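Local coordinates for protein acetylxylan esterase (Geobacillus stearothermophilus, PDB 5BN1) that removes acetyl groups from the xylose backbone units of xylan and xylo-oligosaccharides, working as a serine esterase in a doughnut-shaped homooctamer, at residues 136-141 against 145-150; 92-97 against 152-157; 28-33 against 37-42. The protein carries 1 engineered substitution. All blocks are in the same frame, centred on the assembly; numbering follows the deposited sequence.

Interaction 1: residues 136-141 against 145-150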
loop_
_atom_site.group_PDB
_atom_site.type_symbol
_atom_site.label_atom_id
_atom_site.label_comp_id
_atom_site.label_asym_id
_atom_site.label_seq_id
_atom_site.Cartn_x
_atom_site.Cartn_y
_atom_site.Cartn_z
ATOM N N PRO A 136 22.203 -30.428 -2.665
ATOM C CA PRO A 136 22.211 -29.055 -3.232
ATOM C C PRO A 136 22.627 -29.130 -4.681
ATOM O O PRO A 136 23.063 -30.130 -5.298
ATOM C CB PRO A 136 23.157 -28.355 -2.285
ATOM C CG PRO A 136 24.283 -29.384 -2.050
ATOM C CD PRO A 136 23.451 -30.607 -1.820
ATOM N N PHE A 137 22.618 -27.949 -5.353
ATOM C CA PHE A 137 22.996 -27.848 -6.719
ATOM C C PHE A 137 23.450 -26.393 -7.010
ATOM O O PHE A 137 23.166 -25.495 -6.216
ATOM C CB PHE A 137 21.779 -28.181 -7.682
ATOM C CG PHE A 137 20.583 -27.288 -7.540
ATOM C CD1 PHE A 137 20.607 -26.085 -8.216
ATOM C CD2 PHE A 137 19.527 -27.599 -6.721
ATOM C CE1 PHE A 137 19.532 -25.194 -8.024
ATOM C CE2 PHE A 137 18.488 -26.752 -6.522
ATOM C CZ PHE A 137 18.504 -25.532 -7.143
ATOM N N TYR A 138 24.083 -26.280 -8.161
ATOM C CA TYR A 138 24.497 -24.953 -8.676
ATOM C C TYR A 138 24.329 -25.032 -10.141
ATOM O O TYR A 138 24.850 -25.957 -10.793
ATOM C CB TYR A 138 25.882 -24.579 -8.240
ATOM C CG TYR A 138 26.302 -23.151 -8.505
ATOM C CD1 TYR A 138 25.540 -22.109 -8.029
ATOM C CD2 TYR A 138 27.500 -22.861 -9.118
ATOM C CE1 TYR A 138 25.923 -20.807 -8.186
ATOM C CE2 TYR A 138 27.881 -21.527 -9.292
ATOM C CZ TYR A 138 27.107 -20.532 -8.797
ATOM O OH TYR A 138 27.577 -19.222 -8.952
ATOM N N ILE A 139 23.551 -24.071 -10.709
ATOM C CA ILE A 139 23.217 -24.211 -12.106
ATOM C C ILE A 139 24.318 -23.593 -12.943
ATOM O O ILE A 139 24.347 -22.415 -13.327
ATOM C CB ILE A 139 21.815 -23.567 -12.380
ATOM C CG1 ILE A 139 20.786 -24.171 -11.488
ATOM C CG2 ILE A 139 21.470 -23.699 -13.896
ATOM C CD1 ILE A 139 19.398 -23.515 -11.533
ATOM N N GLU A 140 25.361 -24.410 -13.209
ATOM C CA GLU A 140 26.618 -23.972 -13.793
ATOM C C GLU A 140 27.258 -25.234 -14.374
ATOM O O GLU A 140 27.429 -26.197 -13.595
ATOM C CB GLU A 140 27.566 -23.365 -12.672
ATOM C CG GLU A 140 28.955 -23.137 -13.163
ATOM C CD GLU A 140 29.028 -22.326 -14.414
ATOM O OE1 GLU A 140 28.524 -21.142 -14.430
ATOM O OE2 GLU A 140 29.545 -22.833 -15.478
ATOM N N GLY A 141 27.468 -25.328 -15.673
ATOM C CA GLY A 141 27.979 -26.549 -16.291
ATOM C C GLY A 141 29.470 -26.707 -16.231
ATOM O O GLY A 141 29.961 -27.838 -16.467
ATOM N N ASP A 145 34.311 -24.239 -12.248
ATOM C CA ASP A 145 33.941 -22.979 -11.600
ATOM C C ASP A 145 34.054 -23.242 -10.099
ATOM O O ASP A 145 33.555 -24.234 -9.589
ATOM C CB ASP A 145 32.469 -22.624 -11.957
ATOM C CG ASP A 145 31.932 -21.413 -11.194
ATOM O OD1 ASP A 145 31.443 -21.610 -10.112
ATOM O OD2 ASP A 145 32.128 -20.329 -11.756
ATOM N N PRO A 146 34.677 -22.336 -9.341
ATOM C CA PRO A 146 34.905 -22.658 -7.968
ATOM C C PRO A 146 33.737 -23.034 -7.137
ATOM O O PRO A 146 33.722 -23.951 -6.321
ATOM C CB PRO A 146 35.569 -21.360 -7.407
ATOM C CG PRO A 146 36.237 -20.767 -8.547
ATOM C CD PRO A 146 35.389 -21.130 -9.763
ATOM N N MET A 147 32.603 -22.325 -7.319
ATOM C CA MET A 147 31.430 -22.591 -6.485
ATOM C C MET A 147 30.770 -23.932 -6.976
ATOM O O MET A 147 30.245 -24.641 -6.126
ATOM C CB MET A 147 30.395 -21.450 -6.522
ATOM C CG MET A 147 29.211 -21.773 -5.705
ATOM S SD MET A 147 28.216 -20.296 -5.317
ATOM C CE MET A 147 26.733 -21.066 -4.765
ATOM N N ARG A 148 30.783 -24.207 -8.277
ATOM C CA ARG A 148 30.297 -25.466 -8.723
ATOM C C ARG A 148 31.079 -26.659 -8.126
ATOM O O ARG A 148 30.515 -27.640 -7.701
ATOM C CB ARG A 148 30.323 -25.545 -10.268
ATOM C CG ARG A 148 29.974 -26.919 -10.857
ATOM C CD ARG A 148 28.590 -27.455 -10.619
ATOM N NE ARG A 148 28.529 -28.935 -10.830
ATOM C CZ ARG A 148 28.626 -29.484 -12.018
ATOM N NH1 ARG A 148 28.489 -28.816 -13.128
ATOM N NH2 ARG A 148 28.823 -30.826 -12.031
ATOM N N ARG A 149 32.398 -26.456 -8.128
ATOM C CA ARG A 149 33.295 -27.515 -7.556
ATOM C C ARG A 149 33.018 -27.754 -6.121
ATOM O O ARG A 149 32.876 -28.903 -5.643
ATOM C CB ARG A 149 34.714 -27.143 -7.835
ATOM C CG ARG A 149 35.716 -28.184 -7.368
ATOM C CD ARG A 149 37.103 -27.759 -7.918
ATOM N NE ARG A 149 37.586 -26.479 -7.415
ATOM C CZ ARG A 149 38.104 -25.393 -8.103
ATOM N NH1 ARG A 149 38.271 -25.301 -9.451
ATOM N NH2 ARG A 149 38.497 -24.324 -7.387
ATOM N N THR A 150 32.870 -26.674 -5.337
ATOM C CA THR A 150 32.458 -26.822 -3.978
ATOM C C THR A 150 31.174 -27.509 -3.751
ATOM O O THR A 150 30.909 -28.364 -2.942
ATOM C CB THR A 150 32.647 -25.476 -3.207
ATOM O OG1 THR A 150 33.984 -24.962 -3.367
ATOM C CG2 THR A 150 32.247 -25.539 -1.800
HETATM O O HOH W 1 28.295 -29.993 -15.952
#
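Met147 lies across one face of the Tyr138 ring, its CG almost over the middle in a CH-pi contact, 3.9 Å from the ring centroid and 12° off the normal. The chain then runs on over the same ring, SD 4.0 Å from the centroid in a Met-aromatic contact, until CE meets CE1 of Tyr138 at 3.5 Å. Near the ring plane, at its edge, Asp145 OD1 approaches CE2 of Tyr138. Asp145 is the N-cap residue of helix 146-165: its OD1 takes a straight bond from Arg148 N (3.2 Å, 162°) through its anti lone pair and a weak one from Met147 N. In this SGNH hydrolase fold the helix belongs to a beta-alpha unit, and the loop leaving strand 130-134 folds back onto its capped start. Arg148 bends at chi2 (64°), which sends its guanidinium to the loop, where NH1 donates to Glu140 O at 2.9 Å, in the carbonyl plane. A water joins the same NH1 to Gly141 O. Asp152 holds the NE side by a salt bridge. Farther out, Tyr184 of a second subunit hydrogen-bonds both Tyr138 OH and Asp145 OD1, while Arg192 of the same chain salt-bridges Glu140 OE1 and Asn142 N donates to OE2.

Interaction 2: residues 92-97 against 152-157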
loop_
_atom_site.group_PDB
_atom_site.type_symbol
_atom_site.label_atom_id
_atom_site.label_comp_id
_atom_site.label_asym_id
_atom_site.label_seq_id
_atom_site.Cartn_x
_atom_site.Cartn_y
_atom_site.Cartn_z
ATOM N N ASN A 92 23.173 -22.562 0.502
ATOM C CA ASN A 92 23.561 -21.379 1.230
ATOM C C ASN A 92 24.876 -21.616 1.997
ATOM O O ASN A 92 25.725 -20.750 2.094
ATOM C CB ASN A 92 22.503 -20.894 2.112
ATOM C CG ASN A 92 21.331 -20.366 1.311
ATOM O OD1 ASN A 92 21.556 -19.482 0.446
ATOM N ND2 ASN A 92 20.175 -20.747 1.611
ATOM N N ASP A 93 25.018 -22.857 2.517
ATOM C CA ASP A 93 26.229 -23.279 3.210
ATOM C C ASP A 93 27.444 -22.978 2.381
ATOM O O ASP A 93 28.499 -22.554 2.902
ATOM C CB ASP A 93 26.107 -24.748 3.528
ATOM C CG ASP A 93 24.827 -25.118 4.216
ATOM O OD1 ASP A 93 23.688 -24.898 3.625
ATOM O OD2 ASP A 93 24.795 -25.641 5.368
ATOM N N VAL A 94 27.372 -23.220 1.079
ATOM C CA VAL A 94 28.334 -22.975 0.070
ATOM C C VAL A 94 28.324 -21.493 -0.344
ATOM O O VAL A 94 29.358 -20.860 -0.441
ATOM C CB VAL A 94 28.143 -23.899 -1.119
ATOM C CG1 VAL A 94 29.062 -23.559 -2.218
ATOM C CG2 VAL A 94 28.353 -25.374 -0.669
ATOM N N TRP A 95 27.156 -21.035 -0.776
ATOM C CA TRP A 95 27.080 -19.706 -1.450
ATOM C C TRP A 95 27.697 -18.622 -0.612
ATOM O O TRP A 95 28.385 -17.771 -1.160
ATOM C CB TRP A 95 25.636 -19.396 -1.766
ATOM C CG TRP A 95 25.399 -18.417 -2.893
ATOM C CD1 TRP A 95 26.297 -17.910 -3.771
ATOM C CD2 TRP A 95 24.092 -18.086 -3.400
ATOM N NE1 TRP A 95 25.645 -17.140 -4.738
ATOM C CE2 TRP A 95 24.292 -17.247 -4.531
ATOM C CE3 TRP A 95 22.826 -18.328 -2.938
ATOM C CZ2 TRP A 95 23.178 -16.776 -5.273
ATOM C CZ3 TRP A 95 21.743 -17.807 -3.619
ATOM C CH2 TRP A 95 21.965 -17.044 -4.783
ATOM N N ARG A 96 27.420 -18.607 0.680
ATOM C CA ARG A 96 28.016 -17.599 1.549
ATOM C C ARG A 96 29.496 -17.453 1.474
ATOM O O ARG A 96 30.094 -16.378 1.646
ATOM C CB ARG A 96 27.500 -17.699 2.976
ATOM C CG ARG A 96 26.037 -17.531 3.201
ATOM C CD ARG A 96 25.478 -16.138 2.899
ATOM N NE ARG A 96 25.168 -16.042 1.471
ATOM C CZ ARG A 96 24.101 -16.561 0.885
ATOM N NH1 ARG A 96 23.942 -16.405 -0.446
ATOM N NH2 ARG A 96 23.224 -17.325 1.535
ATOM N N GLN A 97 30.178 -18.595 1.281
ATOM C CA GLN A 97 31.611 -18.625 1.143
ATOM C C GLN A 97 32.151 -17.806 -0.029
ATOM O O GLN A 97 33.279 -17.390 -0.100
ATOM C CB GLN A 97 32.172 -20.059 1.063
ATOM C CG GLN A 97 31.742 -20.939 2.210
ATOM C CD GLN A 97 32.168 -22.365 2.114
ATOM O OE1 GLN A 97 33.376 -22.634 1.752
ATOM N NE2 GLN A 97 31.297 -23.285 2.447
ATOM N N ASP A 152 29.654 -29.537 -5.690
ATOM C CA ASP A 152 29.816 -30.982 -6.024
ATOM C C ASP A 152 30.377 -31.735 -4.807
ATOM O O ASP A 152 29.909 -32.857 -4.469
ATOM C CB ASP A 152 30.615 -31.250 -7.223
ATOM C CG ASP A 152 29.907 -30.961 -8.553
ATOM O OD1 ASP A 152 28.791 -30.521 -8.535
ATOM O OD2 ASP A 152 30.656 -31.127 -9.554
ATOM N N GLN A 153 31.311 -31.081 -4.108
ATOM C CA GLN A 153 31.873 -31.720 -2.876
ATOM C C GLN A 153 30.857 -31.920 -1.811
ATOM O O GLN A 153 30.708 -32.950 -1.164
ATOM C CB GLN A 153 33.064 -30.928 -2.435
ATOM C CG GLN A 153 33.660 -31.558 -1.175
ATOM C CD GLN A 153 34.915 -30.834 -0.760
ATOM O OE1 GLN A 153 34.979 -29.545 -0.701
ATOM N NE2 GLN A 153 35.987 -31.616 -0.610
ATOM N N TYR A 154 29.958 -30.919 -1.529
ATOM C CA TYR A 154 28.841 -31.025 -0.610
ATOM C C TYR A 154 27.854 -32.080 -1.077
ATOM O O TYR A 154 27.324 -32.826 -0.259
ATOM C CB TYR A 154 28.164 -29.655 -0.376
ATOM C CG TYR A 154 28.904 -28.706 0.580
ATOM C CD1 TYR A 154 30.212 -28.284 0.267
ATOM C CD2 TYR A 154 28.291 -28.207 1.697
ATOM C CE1 TYR A 154 30.940 -27.444 1.162
ATOM C CE2 TYR A 154 28.970 -27.351 2.563
ATOM C CZ TYR A 154 30.243 -26.983 2.231
ATOM O OH TYR A 154 30.963 -26.116 3.107
ATOM N N GLY A 155 27.606 -32.143 -2.373
ATOM C CA GLY A 155 26.760 -33.188 -2.902
ATOM C C GLY A 155 27.334 -34.622 -2.625
ATOM O O GLY A 155 26.520 -35.482 -2.454
ATOM N N ARG A 156 28.635 -34.743 -2.732
ATOM C CA ARG A 156 29.318 -36.060 -2.389
ATOM C C ARG A 156 28.998 -36.410 -0.977
ATOM O O ARG A 156 28.694 -37.599 -0.636
ATOM C CB ARG A 156 30.782 -36.022 -2.656
ATOM C CG ARG A 156 31.168 -35.976 -4.046
ATOM C CD ARG A 156 32.599 -36.387 -4.332
ATOM N NE ARG A 156 33.591 -35.450 -3.807
ATOM C CZ ARG A 156 34.012 -34.378 -4.395
ATOM N NH1 ARG A 156 33.470 -33.909 -5.530
ATOM N NH2 ARG A 156 34.925 -33.615 -3.826
ATOM N N VAL A 157 29.024 -35.465 -0.029
ATOM C CA VAL A 157 28.605 -35.692 1.342
ATOM C C VAL A 157 27.249 -36.216 1.452
ATOM O O VAL A 157 26.919 -37.148 2.160
ATOM C CB VAL A 157 28.859 -34.482 2.287
ATOM C CG1 VAL A 157 28.065 -34.599 3.570
ATOM C CG2 VAL A 157 30.384 -34.203 2.442
#
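Asp93 meets Tyr154 through its methylene, CB standing 4.0 Å from CE2 of the ring, while its carboxylate is held elsewhere, OD2 accepting from Val66 N. The residue before it, Asn92, is inferred to stabilise the transition state, so this helix carries part of the probable oxyanion hole at its start and an interhelical contact from the very next residue onward. Val94 supplies the main apolar touch. With CG1 anti to the backbone N (chi1 175°), the other methyl, CG2, is set squarely on the Tyr154 ring, 3.5 Å from the centroid, a CH-pi contact that meets all six ring carbons at similar range. Gln97 finishes the segment with one amide nitrogen serving two acceptors. NE2 reaches back to Asp93 O at 2.9 Å in a nearly straight bond (169°), and across to Tyr154 OH, also at 2.9 Å but more bent. Both acceptors lie in the amide plane, which fixes the rotation of the amide; Tyr154 OH also bonds Val108 O. The short segments run nearly antiparallel, at 156°, with axes 10.8 Å apart, so the tyrosine spans much of the gap. Around it, Tyr113 and Leu110 of helix 110-124 pack on Tyr154, and Met147, Thr150 and Met151, earlier on helix 146-165, touch Val94. The two helices follow strands 84-88 and 130-134, neighbours in the parallel sheet.

Interaction 3: residues 28-33 against 37-42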
loop_
_atom_site.group_PDB
_atom_site.type_symbol
_atom_site.label_atom_id
_atom_site.label_comp_id
_atom_site.label_asym_id
_atom_site.label_seq_id
_atom_site.Cartn_x
_atom_site.Cartn_y
_atom_site.Cartn_z
ATOM N N GLY A 28 -2.124 -27.113 3.944
ATOM C CA GLY A 28 -3.558 -26.845 4.036
ATOM C C GLY A 28 -4.042 -26.218 2.716
ATOM O O GLY A 28 -5.168 -25.783 2.580
ATOM N N SER A 29 -3.169 -26.168 1.728
ATOM C CA SER A 29 -3.543 -25.641 0.411
ATOM C C SER A 29 -2.239 -25.580 -0.345
ATOM O O SER A 29 -1.151 -25.582 0.255
ATOM C CB SER A 29 -4.214 -24.233 0.480
ATOM O OG SER A 29 -3.359 -23.314 1.000
ATOM N N PHE A 30 -2.302 -25.512 -1.664
ATOM C CA PHE A 30 -1.028 -25.371 -2.401
ATOM C C PHE A 30 -0.549 -23.960 -2.267
ATOM O O PHE A 30 0.686 -23.702 -2.304
ATOM C CB PHE A 30 -1.352 -25.509 -3.933
ATOM C CG PHE A 30 -1.339 -26.920 -4.456
ATOM C CD1 PHE A 30 -0.112 -27.466 -4.693
ATOM C CD2 PHE A 30 -2.535 -27.709 -4.727
ATOM C CE1 PHE A 30 0.068 -28.716 -5.229
ATOM C CE2 PHE A 30 -2.395 -29.010 -5.371
ATOM C CZ PHE A 30 -1.107 -29.521 -5.529
ATOM N N GLY A 31 -1.492 -22.981 -2.220
ATOM C CA GLY A 31 -0.987 -21.762 -1.896
ATOM C C GLY A 31 -0.032 -22.056 -0.805
ATOM O O GLY A 31 1.081 -21.482 -0.763
ATOM N N ALA A 32 -0.479 -22.875 0.165
ATOM C CA ALA A 32 0.366 -22.979 1.335
ATOM C C ALA A 32 1.767 -23.639 1.059
ATOM O O ALA A 32 2.621 -23.514 1.880
ATOM C CB ALA A 32 -0.312 -23.795 2.451
ATOM N N LEU A 33 1.819 -24.431 0.019
ATOM C CA LEU A 33 3.017 -25.216 -0.382
ATOM C C LEU A 33 4.028 -24.395 -1.160
ATOM O O LEU A 33 5.096 -24.864 -1.473
ATOM C CB LEU A 33 2.668 -26.438 -1.199
ATOM C CG LEU A 33 1.904 -27.627 -0.528
ATOM C CD1 LEU A 33 1.628 -28.771 -1.454
ATOM C CD2 LEU A 33 2.648 -28.037 0.761
ATOM N N TYR A 37 9.033 -26.484 -6.642
ATOM C CA TYR A 37 9.075 -27.939 -6.929
ATOM C C TYR A 37 8.189 -28.725 -5.928
ATOM O O TYR A 37 7.656 -29.730 -6.359
ATOM C CB TYR A 37 10.499 -28.559 -6.955
ATOM C CG TYR A 37 11.187 -28.792 -5.628
ATOM C CD1 TYR A 37 11.864 -27.796 -4.923
ATOM C CD2 TYR A 37 11.028 -30.025 -4.977
ATOM C CE1 TYR A 37 12.430 -27.995 -3.658
ATOM C CE2 TYR A 37 11.597 -30.211 -3.731
ATOM C CZ TYR A 37 12.261 -29.242 -3.080
ATOM O OH TYR A 37 12.803 -29.415 -1.773
ATOM N N VAL A 38 8.074 -28.296 -4.683
ATOM C CA VAL A 38 7.197 -29.001 -3.745
ATOM C C VAL A 38 5.739 -29.039 -4.270
ATOM O O VAL A 38 5.146 -30.058 -4.387
ATOM C CB VAL A 38 7.300 -28.423 -2.370
ATOM C CG1 VAL A 38 6.280 -29.058 -1.398
ATOM C CG2 VAL A 38 8.723 -28.609 -1.800
ATOM N N ALA A 39 5.283 -27.867 -4.671
ATOM C CA ALA A 39 3.945 -27.822 -5.182
ATOM C C ALA A 39 3.813 -28.646 -6.424
ATOM O O ALA A 39 2.727 -29.237 -6.650
ATOM C CB ALA A 39 3.534 -26.377 -5.446
ATOM N N TYR A 40 4.786 -28.602 -7.312
ATOM C CA TYR A 40 4.734 -29.345 -8.540
ATOM C C TYR A 40 4.691 -30.861 -8.316
ATOM O O TYR A 40 3.991 -31.610 -8.980
ATOM C CB TYR A 40 5.832 -28.980 -9.520
ATOM C CG TYR A 40 5.923 -27.546 -9.953
ATOM C CD1 TYR A 40 4.879 -26.709 -9.760
ATOM C CD2 TYR A 40 6.984 -27.124 -10.619
ATOM C CE1 TYR A 40 4.987 -25.345 -10.134
ATOM C CE2 TYR A 40 7.146 -25.771 -10.989
ATOM C CZ TYR A 40 6.143 -24.935 -10.762
ATOM O OH TYR A 40 6.220 -23.572 -11.185
ATOM N N VAL A 41 5.510 -31.311 -7.338
ATOM C CA VAL A 41 5.465 -32.698 -6.952
ATOM C C VAL A 41 4.064 -33.091 -6.489
ATOM O O VAL A 41 3.542 -34.126 -6.933
ATOM C CB VAL A 41 6.565 -32.954 -5.861
ATOM C CG1 VAL A 41 6.259 -34.262 -5.124
ATOM C CG2 VAL A 41 7.997 -32.910 -6.414
ATOM N N VAL A 42 3.485 -32.314 -5.609
ATOM C CA VAL A 42 2.169 -32.620 -5.040
ATOM C C VAL A 42 1.139 -32.593 -6.165
ATOM O O VAL A 42 0.321 -33.492 -6.324
ATOM C CB VAL A 42 1.814 -31.736 -3.921
ATOM C CG1 VAL A 42 0.365 -31.997 -3.432
ATOM C CG2 VAL A 42 2.846 -31.921 -2.803
HETATM O O HOH W 2 6.554 -25.223 -3.811
#
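The Phe30 ring turns its edge to helix 37-48: Ala39 O lies near the ring plane, 3.1 Å from CE1, and Ala39 CA and Val42 C also lie at that edge in the plane. Val42 CG1 comes in obliquely, 3.6 Å from CZ, and Ala39 CB meets CD1 at 3.9 Å. The ring thus fits against the first two turns of the helix, with a carbonyl oxygen facing its C-H edge and the methyls of Ala39 and Val42 beside it. Leu33 shares Val42 with Phe30. Because CG stands anti to the carbonyl carbon (chi1 -68°) and the chain runs on extended, CD1 reaches Val42 CG2 at 3.6 Å; nearer the backbone, CB of Leu33 faces CB of Ala39 at 4.3 Å. In this SGNH hydrolase fold a long loop separates the helix from helix 15-18, which begins with the inferred nucleophile Ser15, and the chain leads on to strand 55-58 at one border of the parallel sheet. Segment 28-33 of that loop lies against the helix start. An alanine in place of Phe30 removes the ring beside Ala39 and Val42 and would probably open a gap between loop and helix. The polar link is made by water: one molecule donates to Leu33 O at 2.8 Å and accepts from Ala39 N at 3.1 Å, joining the loop to the helix's first turn. Asn58 of strand 55-58 donates to the same Leu33 O, and Val56 of that strand packs on Val42. Outside the chain, Ser196 of a third subunit packs against Phe30.

How the interactions relate
Interaction 3 comes first along the chain and closes before the other two begin; interaction 2 then joins helix 91-99 to helix 146-165, and interaction 1 lies within the chain span that it encloses. Interactions 1 and 2 have centres about 8 Å apart, share helix 146-165 and touch directly, Met147 CE resting 3.3 Å from Trp95 CD1. Interaction 3 sits on the other side of the chain's centre, with its centre about 27 Å from that of interaction 1 and 26 Å from that of interaction 2. Contacts on opposite sides of the chain's centre thus adjoin neighbouring copies, a second subunit at interactions 1 and 2 and a third at interaction 3, consistent with an octamer built of two staggered tetrameric rings.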